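Side-chain contacts in pectate lyase 47 (PDB 1VBL), which probably cleaves pectate by calcium-dependent beta-elimination, as a thermostable, secreted member of polysaccharide lyase family 1: residues V7-P10 and Y11-W14; D89-A92 and Y93-Y97; A372-N375 and E376-L380. All coordinates share one frame; numbering follows the deposited sequence.

In the fold
All three contacts are local, between residues close along the chain, set round the right-handed parallel beta-helix of the polysaccharide lyase 1 family, and all lie away from the calcium site. Contact 1 is partly buried: a turn before strand 32-35 whose buried aspartate bonds to strands 239-251 and 272-280 while its neighbours touch strand 200-208. Contacts 2 and 3 lie at the surface, on helices 90-97 and 370-377. Contact 2 opens its helix with an aspartate cap and combines charge, water and apolar packing; contact 3 comes where its helix gives way to loop, and uses uncharged amide and hydroxyl groups. Contacts 1 and 2 lie on opposite sides of the chain's centre, their own centres about 50 Å apart.

Contact 1 of 3, residues V7-P10 and Y11-W14; sequences VLKP and YDGW
K9 and D12 lie side by side and point the same way, so the lysine chain runs along the aspartate with its CE 3.7 Å from D12 CB. Bends at chi2 and chi3 (100° and -59°) curl K9 back until NZ makes a salt bridge to D12 OD2. The modelled 2.4 Å between K9 NZ and D12 OD2 is very short, and the position of NZ is doubtful, so the detail of this pairing is doubtful too. L8 crosses D12 at about a right angle: its CD1 is 3.7 Å from D12 OD2, while CD2 sits 3.5 Å from D12 O. The backbone that carries them is a type I beta turn from K9 to D12, closed by D12 N donating to K9 O at 3.2 Å. At its outer corner the P10 and Y11 side chains cross at about a right angle, with Y11 CD1 3.8 Å from P10 CB. The turn sits against the beta-helix, where T242 OG1 bonds to D12 O, and W201 touches L8 and K9. D12 OD1 is held by H275 and OD2 faces the lysine; if NZ is placed rightly, its charge would be expected to favour the charged form of the buried acid.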
loop_
_atom_site.group_PDB
_atom_site.type_symbol
_atom_site.label_atom_id
_atom_site.label_comp_id
_atom_site.label_asym_id
_atom_site.label_seq_id
_atom_site.Cartn_x
_atom_site.Cartn_y
_atom_site.Cartn_z
ATOM N N VAL A 7 13.862 16.181 -5.348
ATOM C CA VAL A 7 14.306 14.918 -4.780
ATOM C C VAL A 7 14.068 14.875 -3.278
ATOM O O VAL A 7 13.690 15.875 -2.666
ATOM C CB VAL A 7 15.805 14.669 -5.064
ATOM C CG1 VAL A 7 16.058 14.709 -6.569
ATOM C CG2 VAL A 7 16.659 15.714 -4.349
ATOM N N LEU A 8 14.281 13.700 -2.699
ATOM C CA LEU A 8 14.096 13.480 -1.270
ATOM C C LEU A 8 15.109 14.281 -0.449
ATOM O O LEU A 8 16.301 14.295 -0.763
ATOM C CB LEU A 8 14.264 11.991 -0.961
ATOM C CG LEU A 8 14.005 11.569 0.485
ATOM C CD1 LEU A 8 12.508 11.552 0.738
ATOM C CD2 LEU A 8 14.609 10.190 0.735
ATOM N N LYS A 9 14.637 14.940 0.604
ATOM C CA LYS A 9 15.515 15.721 1.469
ATOM C C LYS A 9 16.597 14.802 2.027
ATOM O O LYS A 9 16.380 13.599 2.203
ATOM C CB LYS A 9 14.730 16.368 2.615
ATOM C CG LYS A 9 13.670 17.364 2.168
ATOM C CD LYS A 9 12.275 16.731 2.174
ATOM C CE LYS A 9 12.197 15.519 1.248
ATOM N NZ LYS A 9 10.900 14.837 1.264
ATOM N N PRO A 10 17.775 15.363 2.331
ATOM C CA PRO A 10 18.912 14.607 2.862
ATOM C C PRO A 10 18.682 13.675 4.050
ATOM O O PRO A 10 19.371 12.664 4.176
ATOM C CB PRO A 10 19.946 15.697 3.151
ATOM C CG PRO A 10 19.114 16.906 3.417
ATOM C CD PRO A 10 18.062 16.807 2.338
ATOM N N TYR A 11 17.730 14.001 4.919
ATOM C CA TYR A 11 17.455 13.158 6.082
ATOM C C TYR A 11 16.000 12.715 6.163
ATOM O O TYR A 11 15.540 12.282 7.221
ATOM C CB TYR A 11 17.802 13.893 7.386
ATOM C CG TYR A 11 19.260 14.269 7.528
ATOM C CD1 TYR A 11 19.769 15.415 6.917
ATOM C CD2 TYR A 11 20.138 13.464 8.254
ATOM C CE1 TYR A 11 21.117 15.751 7.024
ATOM C CE2 TYR A 11 21.490 13.790 8.368
ATOM C CZ TYR A 11 21.972 14.933 7.750
ATOM O OH TYR A 11 23.307 15.251 7.846
ATOM N N ASP A 12 15.275 12.803 5.054
ATOM C CA ASP A 12 13.867 12.432 5.089
ATOM C C ASP A 12 13.584 10.934 5.013
ATOM O O ASP A 12 13.322 10.386 3.937
ATOM C CB ASP A 12 13.090 13.158 3.986
ATOM C CG ASP A 12 11.584 13.036 4.167
ATOM O OD1 ASP A 12 11.158 12.439 5.176
ATOM O OD2 ASP A 12 10.827 13.529 3.308
ATOM N N GLY A 13 13.641 10.280 6.169
ATOM C CA GLY A 13 13.354 8.858 6.241
ATOM C C GLY A 13 14.425 7.909 5.741
ATOM O O GLY A 13 15.463 8.319 5.222
ATOM N N TRP A 14 14.154 6.617 5.892
ATOM C CA TRP A 14 15.090 5.584 5.471
ATOM C C TRP A 14 15.533 5.668 4.010
ATOM O O TRP A 14 16.634 5.229 3.674
ATOM C CB TRP A 14 14.499 4.202 5.756
ATOM C CG TRP A 14 14.705 3.725 7.171
ATOM C CD1 TRP A 14 13.736 3.412 8.087
ATOM C CD2 TRP A 14 15.961 3.422 7.797
ATOM N NE1 TRP A 14 14.315 2.925 9.241
ATOM C CE2 TRP A 14 15.677 2.922 9.087
ATOM C CE3 TRP A 14 17.300 3.522 7.389
ATOM C CZ2 TRP A 14 16.683 2.520 9.973
ATOM C CZ3 TRP A 14 18.302 3.122 8.272
ATOM C CH2 TRP A 14 17.986 2.628 9.550
#

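Contact 2 of 3, residues D89-A92 and Y93-Y97; sequences DFEA and YLREY
F90 and L94, one helical turn apart, make the apolar part of this contact. The leucine CD1 lies over one face of the phenylalanine ring, 3.7 Å from the ring centroid and displaced toward the rim on the CE2 side, a CH-pi contact; L94 CD2 comes 3.9 Å from F90 CE1. With CG anti to the backbone N (chi1 -169°), the F90 ring swings forward to meet L94. Y220 meets the same ring edge-to-face and F221 touches L94. With an alanine here, L94 CD1 would probably lose the ring face it rests on, and Y220 its edge-to-face partner, opening a gap between the helix and Y220.

The backbone is that of an alpha-helix: Y93, L94, R95 and E96 donate to the carbonyls of D89, F90, E91 and A92. D89 is the N-cap of helix 90-97, its OD1 taking the A92 N-H through the anti lone pair at 2.8 Å.

The charged groups gather nearby. The R95 guanidinium folds back through a bend at chi3 (-66°), laying one face over E91 O and A92 CA. E91 OE1 is at its edge, but at 3.9 Å from R95 NH1 the salt bridge is long, with the two planes 83° apart. A water at the same group's edge donates to D89 OD1 and accepts from R95 NH2 at 2.9 Å, linking the cap to the arginine.

The aromatic residues Y93 and Y97 face helix 110-126. Y97 CD2 sits 3.4 Å above the Y93 ring, over its centre; Y93 OH bonds to E112 OE1, and Y97 OH to E108 O.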
loop_
_atom_site.group_PDB
_atom_site.type_symbol
_atom_site.label_atom_id
_atom_site.label_comp_id
_atom_site.label_asym_id
_atom_site.label_seq_id
_atom_site.Cartn_x
_atom_site.Cartn_y
_atom_site.Cartn_z
ATOM N N ASP A 89 -15.359 -19.968 -16.400
ATOM C CA ASP A 89 -16.720 -19.458 -16.298
ATOM C C ASP A 89 -16.973 -19.215 -14.817
ATOM O O ASP A 89 -16.876 -20.137 -14.007
ATOM C CB ASP A 89 -17.728 -20.467 -16.848
ATOM C CG ASP A 89 -19.164 -19.995 -16.688
ATOM O OD1 ASP A 89 -19.757 -20.227 -15.612
ATOM O OD2 ASP A 89 -19.695 -19.376 -17.634
ATOM N N PHE A 90 -17.282 -17.970 -14.469
ATOM C CA PHE A 90 -17.516 -17.595 -13.079
ATOM C C PHE A 90 -18.546 -18.476 -12.380
ATOM O O PHE A 90 -18.280 -19.014 -11.306
ATOM C CB PHE A 90 -17.958 -16.130 -12.989
ATOM C CG PHE A 90 -17.966 -15.589 -11.586
ATOM C CD1 PHE A 90 -19.049 -14.853 -11.117
ATOM C CD2 PHE A 90 -16.889 -15.810 -10.736
ATOM C CE1 PHE A 90 -19.058 -14.349 -9.820
ATOM C CE2 PHE A 90 -16.887 -15.307 -9.437
ATOM C CZ PHE A 90 -17.975 -14.576 -8.979
ATOM N N GLU A 91 -19.723 -18.614 -12.982
ATOM C CA GLU A 91 -20.774 -19.434 -12.390
ATOM C C GLU A 91 -20.296 -20.859 -12.147
ATOM O O GLU A 91 -20.559 -21.439 -11.092
ATOM C CB GLU A 91 -22.007 -19.457 -13.293
ATOM C CG GLU A 91 -22.840 -18.191 -13.236
ATOM C CD GLU A 91 -23.988 -18.214 -14.225
ATOM O OE1 GLU A 91 -24.749 -19.206 -14.232
ATOM O OE2 GLU A 91 -24.129 -17.239 -14.994
ATOM N N ALA A 92 -19.594 -21.418 -13.126
ATOM C CA ALA A 92 -19.081 -22.777 -13.008
ATOM C C ALA A 92 -18.057 -22.849 -11.882
ATOM O O ALA A 92 -17.971 -23.848 -11.169
ATOM C CB ALA A 92 -18.448 -23.214 -14.326
ATOM N N TYR A 93 -17.281 -21.782 -11.723
ATOM C CA TYR A 93 -16.272 -21.737 -10.676
ATOM C C TYR A 93 -16.970 -21.705 -9.322
ATOM O O TYR A 93 -16.543 -22.365 -8.375
ATOM C CB TYR A 93 -15.384 -20.500 -10.853
ATOM C CG TYR A 93 -14.215 -20.437 -9.895
ATOM C CD1 TYR A 93 -14.365 -19.909 -8.613
ATOM C CD2 TYR A 93 -12.956 -20.912 -10.271
ATOM C CE1 TYR A 93 -13.292 -19.851 -7.728
ATOM C CE2 TYR A 93 -11.877 -20.860 -9.394
ATOM C CZ TYR A 93 -12.053 -20.329 -8.123
ATOM O OH TYR A 93 -10.993 -20.285 -7.248
ATOM N N LEU A 94 -18.048 -20.933 -9.238
ATOM C CA LEU A 94 -18.818 -20.828 -8.005
ATOM C C LEU A 94 -19.429 -22.175 -7.629
ATOM O O LEU A 94 -19.375 -22.587 -6.468
ATOM C CB LEU A 94 -19.927 -19.787 -8.165
ATOM C CG LEU A 94 -19.672 -18.387 -7.599
ATOM C CD1 LEU A 94 -18.263 -17.933 -7.904
ATOM C CD2 LEU A 94 -20.701 -17.425 -8.180
ATOM N N ARG A 95 -20.004 -22.859 -8.613
ATOM C CA ARG A 95 -20.625 -24.158 -8.371
ATOM C C ARG A 95 -19.604 -25.220 -7.982
ATOM O O ARG A 95 -19.862 -26.067 -7.129
ATOM C CB ARG A 95 -21.386 -24.633 -9.617
ATOM C CG ARG A 95 -22.650 -23.848 -9.932
ATOM C CD ARG A 95 -23.532 -24.612 -10.919
ATOM N NE ARG A 95 -22.919 -24.742 -12.238
ATOM C CZ ARG A 95 -22.879 -23.769 -13.144
ATOM N NH1 ARG A 95 -23.422 -22.588 -12.880
ATOM N NH2 ARG A 95 -22.290 -23.977 -14.313
ATOM N N GLU A 96 -18.439 -25.165 -8.611
ATOM C CA GLU A 96 -17.384 -26.137 -8.362
ATOM C C GLU A 96 -16.677 -26.019 -7.012
ATOM O O GLU A 96 -16.435 -27.028 -6.347
ATOM C CB GLU A 96 -16.334 -26.049 -9.475
ATOM C CG GLU A 96 -15.194 -27.059 -9.365
ATOM C CD GLU A 96 -15.609 -28.465 -9.766
ATOM O OE1 GLU A 96 -14.767 -29.388 -9.689
ATOM O OE2 GLU A 96 -16.776 -28.649 -10.166
ATOM N N TYR A 97 -16.366 -24.795 -6.600
ATOM C CA TYR A 97 -15.614 -24.597 -5.368
ATOM C C TYR A 97 -16.324 -24.064 -4.127
ATOM O O TYR A 97 -15.670 -23.779 -3.122
ATOM C CB TYR A 97 -14.396 -23.725 -5.683
ATOM C CG TYR A 97 -13.537 -24.320 -6.776
ATOM C CD1 TYR A 97 -12.851 -25.520 -6.572
ATOM C CD2 TYR A 97 -13.438 -23.708 -8.028
ATOM C CE1 TYR A 97 -12.089 -26.097 -7.586
ATOM C CE2 TYR A 97 -12.676 -24.277 -9.050
ATOM C CZ TYR A 97 -12.004 -25.470 -8.822
ATOM O OH TYR A 97 -11.239 -26.036 -9.819
HETATM O O HOH W 1 -22.011 -21.697 -16.095
#

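Contact 3 of 3, residues A372-N375 and E376-L380; sequences ASYN and ESNTL
Y374 and N378 stack flat against each other, ring and amide planes 12° apart, although the two side chains cross at about a right angle. N378 CB lies over the ring face, 3.9 Å from the centroid of Y374, and the amide covers the CD1-CE1 side, its ND2 3.2 Å from Y374 CD1. Having CG anti to the backbone N (chi1 165°) carries the tyrosine forward along the chain, under the asparagine.

Hydrogen bonds fix both ends. N378 ND2 donates to Y374 O at 2.9 Å, nearly straight at 167° and with the oxygen in the amide plane. S377 N reaches that carbonyl from the opposite face, at 3.2 Å from Y374 O. At the far end of the ring, Y374 OH donates to L380 O at 3.0 Å, in the carbonyl plane. A water bridges S373 O and S377 OG.

V344 of strand 342-345 packs on Y374 and L380, while N375 OD1 takes L382 N, so the contact joins helix 370-377 to the chain that follows. With two donors on Y374 O and its hydroxyl spent on L380 O, the buried tyrosine's carbonyl and hydroxyl are both engaged by uncharged partners.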
loop_
_atom_site.group_PDB
_atom_site.type_symbol
_atom_site.label_atom_id
_atom_site.label_comp_id
_atom_site.label_asym_id
_atom_site.label_seq_id
_atom_site.Cartn_x
_atom_site.Cartn_y
_atom_site.Cartn_z
ATOM N N ALA A 372 0.720 -0.004 26.420
ATOM C CA ALA A 372 0.179 -0.370 27.725
ATOM C C ALA A 372 -1.293 -0.737 27.565
ATOM O O ALA A 372 -1.774 -1.707 28.153
ATOM C CB ALA A 372 0.325 0.793 28.705
ATOM N N SER A 373 -2.005 0.045 26.761
ATOM C CA SER A 373 -3.419 -0.209 26.525
ATOM C C SER A 373 -3.603 -1.604 25.932
ATOM O O SER A 373 -4.483 -2.359 26.346
ATOM C CB SER A 373 -3.991 0.846 25.577
ATOM O OG SER A 373 -5.348 0.576 25.289
ATOM N N TYR A 374 -2.763 -1.943 24.960
ATOM C CA TYR A 374 -2.827 -3.251 24.326
ATOM C C TYR A 374 -2.554 -4.361 25.346
ATOM O O TYR A 374 -3.315 -5.319 25.450
ATOM C CB TYR A 374 -1.798 -3.345 23.192
ATOM C CG TYR A 374 -1.559 -4.762 22.729
ATOM C CD1 TYR A 374 -2.402 -5.369 21.801
ATOM C CD2 TYR A 374 -0.532 -5.525 23.282
ATOM C CE1 TYR A 374 -2.229 -6.705 21.439
ATOM C CE2 TYR A 374 -0.355 -6.855 22.932
ATOM C CZ TYR A 374 -1.207 -7.438 22.011
ATOM O OH TYR A 374 -1.042 -8.762 21.681
ATOM N N ASN A 375 -1.463 -4.217 26.094
ATOM C CA ASN A 375 -1.074 -5.216 27.088
ATOM C C ASN A 375 -2.120 -5.524 28.154
ATOM O O ASN A 375 -2.292 -6.680 28.541
ATOM C CB ASN A 375 0.226 -4.803 27.786
ATOM C CG ASN A 375 1.438 -4.918 26.883
ATOM O OD1 ASN A 375 1.458 -5.723 25.951
ATOM N ND2 ASN A 375 2.467 -4.129 27.171
ATOM N N GLU A 376 -2.808 -4.494 28.631
ATOM C CA GLU A 376 -3.819 -4.661 29.673
ATOM C C GLU A 376 -4.989 -5.545 29.273
ATOM O O GLU A 376 -5.595 -6.198 30.125
ATOM C CB GLU A 376 -4.370 -3.301 30.103
ATOM C CG GLU A 376 -3.389 -2.413 30.837
ATOM C CD GLU A 376 -4.026 -1.106 31.268
ATOM O OE1 GLU A 376 -5.068 -1.156 31.955
ATOM O OE2 GLU A 376 -3.492 -0.032 30.918
ATOM N N SER A 377 -5.310 -5.567 27.985
ATOM C CA SER A 377 -6.442 -6.353 27.508
ATOM C C SER A 377 -6.091 -7.565 26.654
ATOM O O SER A 377 -6.986 -8.256 26.163
ATOM C CB SER A 377 -7.394 -5.447 26.719
ATOM O OG SER A 377 -7.781 -4.319 27.488
ATOM N N ASN A 378 -4.804 -7.838 26.475
ATOM C CA ASN A 378 -4.405 -8.970 25.649
ATOM C C ASN A 378 -3.507 -9.978 26.354
ATOM O O ASN A 378 -3.006 -9.724 27.449
ATOM C CB ASN A 378 -3.734 -8.454 24.374
ATOM C CG ASN A 378 -4.734 -7.877 23.391
ATOM O OD1 ASN A 378 -5.356 -8.610 22.621
ATOM N ND2 ASN A 378 -4.915 -6.560 23.432
ATOM N N THR A 379 -3.314 -11.128 25.715
ATOM C CA THR A 379 -2.489 -12.189 26.275
ATOM C C THR A 379 -1.006 -11.956 26.011
ATOM O O THR A 379 -0.288 -11.491 26.892
ATOM C CB THR A 379 -2.895 -13.561 25.706
ATOM O OG1 THR A 379 -2.868 -13.511 24.273
ATOM C CG2 THR A 379 -4.300 -13.934 26.174
ATOM N N LEU A 380 -0.550 -12.286 24.804
ATOM C CA LEU A 380 0.853 -12.097 24.449
ATOM C C LEU A 380 1.208 -10.632 24.655
ATOM O O LEU A 380 0.616 -9.751 24.033
ATOM C CB LEU A 380 1.106 -12.493 22.991
ATOM C CG LEU A 380 2.547 -12.274 22.513
ATOM C CD1 LEU A 380 3.509 -13.043 23.414
ATOM C CD2 LEU A 380 2.691 -12.724 21.072
HETATM O O HOH W 2 -6.629 -2.065 27.843
#